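Local coordinates for protein farnesyl diphosphate synthase (Rhodobacter capsulatus, PDB 3M0G) that probably condenses farnesyl diphosphate with isopentenyl diphosphate, with magnesium as cofactor, to make geranylgeranyl diphosphate for carotenoid and diterpene synthesis, at residues F212-D217 and K253-D258. Sequence-based numbering, arbitrary orientation.
Sequences FQIADD and KSRAAD. Unlike the reference sequence in segment 253-258: Ser254 (reference Ala).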
loop_
_atom_site.group_PDB
_atom_site.type_symbol
_atom_site.label_atom_id
_atom_site.label_comp_id
_atom_site.label_asym_id
_atom_site.label_seq_id
_atom_site.Cartn_x
_atom_site.Cartn_y
_atom_site.Cartn_z
ATOM N N PHE B 212 -20.207 -1.316 15.275
ATOM C CA PHE B 212 -20.350 -0.772 13.913
ATOM C C PHE B 212 -20.906 -1.818 12.952
ATOM O O PHE B 212 -21.889 -1.581 12.257
ATOM C CB PHE B 212 -18.984 -0.256 13.425
ATOM C CG PHE B 212 -18.948 0.170 11.982
ATOM C CD1 PHE B 212 -18.624 -0.739 10.978
ATOM C CD2 PHE B 212 -19.184 1.484 11.626
ATOM C CE1 PHE B 212 -18.577 -0.329 9.637
ATOM C CE2 PHE B 212 -19.128 1.896 10.288
ATOM C CZ PHE B 212 -18.837 0.987 9.301
ATOM N N GLN B 213 -20.284 -2.981 12.934
ATOM C CA GLN B 213 -20.686 -4.032 12.013
ATOM C C GLN B 213 -22.055 -4.612 12.354
ATOM O O GLN B 213 -22.885 -4.807 11.456
ATOM C CB GLN B 213 -19.646 -5.126 11.953
ATOM C CG GLN B 213 -19.971 -6.161 10.891
ATOM C CD GLN B 213 -20.002 -5.570 9.492
ATOM O OE1 GLN B 213 -19.093 -4.826 9.089
ATOM N NE2 GLN B 213 -21.044 -5.898 8.738
ATOM N N ILE B 214 -22.284 -4.879 13.641
ATOM C CA ILE B 214 -23.613 -5.283 14.132
ATOM C C ILE B 214 -24.726 -4.308 13.676
ATOM O O ILE B 214 -25.744 -4.742 13.123
ATOM C CB ILE B 214 -23.618 -5.544 15.672
ATOM C CG1 ILE B 214 -22.576 -6.611 16.016
ATOM C CG2 ILE B 214 -25.000 -5.985 16.147
ATOM C CD1 ILE B 214 -22.296 -6.821 17.512
ATOM N N ALA B 215 -24.525 -3.001 13.890
ATOM C CA ALA B 215 -25.465 -1.983 13.410
ATOM C C ALA B 215 -25.760 -2.062 11.907
ATOM O O ALA B 215 -26.932 -2.078 11.518
ATOM C CB ALA B 215 -25.002 -0.574 13.809
ATOM N N ASP B 216 -24.701 -2.105 11.090
ATOM C CA ASP B 216 -24.781 -2.382 9.634
ATOM C C ASP B 216 -25.736 -3.531 9.295
ATOM O O ASP B 216 -26.569 -3.407 8.392
ATOM C CB ASP B 216 -23.397 -2.723 9.056
ATOM C CG ASP B 216 -22.765 -1.573 8.270
ATOM O OD1 ASP B 216 -23.169 -1.324 7.110
ATOM O OD2 ASP B 216 -21.822 -0.950 8.795
ATOM N N ASP B 217 -25.598 -4.646 10.013
ATOM C CA ASP B 217 -26.383 -5.860 9.754
ATOM C C ASP B 217 -27.866 -5.670 10.078
ATOM O O ASP B 217 -28.744 -6.154 9.346
ATOM C CB ASP B 217 -25.813 -7.046 10.545
ATOM C CG ASP B 217 -24.679 -7.752 9.817
ATOM O OD1 ASP B 217 -24.299 -7.324 8.708
ATOM O OD2 ASP B 217 -24.159 -8.749 10.354
ATOM N N LYS B 253 -29.302 -6.104 18.525
ATOM C CA LYS B 253 -29.513 -4.744 19.044
ATOM C C LYS B 253 -28.975 -4.607 20.458
ATOM O O LYS B 253 -28.345 -3.604 20.812
ATOM C CB LYS B 253 -31.004 -4.403 19.043
ATOM C CG LYS B 253 -31.593 -4.136 17.664
ATOM C CD LYS B 253 -33.118 -4.032 17.711
ATOM C CE LYS B 253 -33.648 -3.582 16.349
ATOM N NZ LYS B 253 -35.115 -3.301 16.354
ATOM N N SER B 254 -29.229 -5.626 21.268
ATOM C CA SER B 254 -28.767 -5.619 22.647
ATOM C C SER B 254 -27.242 -5.713 22.712
ATOM O O SER B 254 -26.638 -5.027 23.501
ATOM C CB SER B 254 -29.432 -6.750 23.446
ATOM O OG SER B 254 -28.939 -6.822 24.770
ATOM N N ARG B 255 -26.633 -6.559 21.875
ATOM C CA ARG B 255 -25.172 -6.685 21.819
ATOM C C ARG B 255 -24.515 -5.358 21.412
ATOM O O ARG B 255 -23.547 -4.918 22.028
ATOM C CB ARG B 255 -24.763 -7.813 20.856
ATOM C CG ARG B 255 -23.266 -8.205 20.878
ATOM C CD ARG B 255 -22.912 -8.955 22.173
ATOM N NE ARG B 255 -21.499 -9.320 22.233
ATOM C CZ ARG B 255 -20.655 -8.976 23.201
ATOM N NH1 ARG B 255 -21.060 -8.229 24.228
ATOM N NH2 ARG B 255 -19.395 -9.386 23.137
ATOM N N ALA B 256 -25.075 -4.723 20.384
ATOM C CA ALA B 256 -24.550 -3.464 19.872
ATOM C C ALA B 256 -24.552 -2.382 20.951
ATOM O O ALA B 256 -23.600 -1.603 21.050
ATOM C CB ALA B 256 -25.344 -3.018 18.640
ATOM N N ALA B 257 -25.591 -2.355 21.778
ATOM C CA ALA B 257 -25.701 -1.327 22.823
ATOM C C ALA B 257 -24.742 -1.625 23.983
ATOM O O ALA B 257 -24.143 -0.720 24.528
ATOM C CB ALA B 257 -27.139 -1.213 23.320
ATOM N N ASP B 258 -24.592 -2.902 24.335
ATOM C CA ASP B 258 -23.615 -3.307 25.356
ATOM C C ASP B 258 -22.158 -2.995 24.947
ATOM O O ASP B 258 -21.345 -2.648 25.795
ATOM C CB ASP B 258 -23.761 -4.792 25.692
ATOM C CG ASP B 258 -24.991 -5.097 26.558
ATOM O OD1 ASP B 258 -25.833 -4.192 26.805
ATOM O OD2 ASP B 258 -25.120 -6.264 26.996
#
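Ile214 on helix 199-219 reaches across to Ala256 and Arg255 on helix 249-265, and its two branches divide the work. One contact is methyl against methyl: Ile214 CG2 lies 3.9 Å from Ala256 CB, both residues being buried. Alanine suits this place because its short side chain lets the backbones come close, with the CA atoms of Ile214 and Ala256 6.1 Å apart. Beta-branched isoleucine suits the other helix, since one residue can serve two neighbours.

The longer branch meets the aliphatic root of a charged side chain, Ile214 CD1 sitting 3.8 Å from Arg255 CG. Arginine fits at this margin because its methylenes can pack while its charged end goes elsewhere: CG stands anti to the backbone N (chi1 -170°), and a bend at chi2 (72°) helps carry the guanidinium away from helix 199-219. No hydrogen bond links the two segments; what they share is carbon-to-carbon packing.

Around this small interface, Phe243 of helix 243-247 packs on Ile214, and Ile285 of helix 275-285 touches both Ala215 and Ala256. Such side-to-side helix packing is typical of the all-alpha polyprenyl synthetase fold, here joining helix 249-265 to helix 199-219.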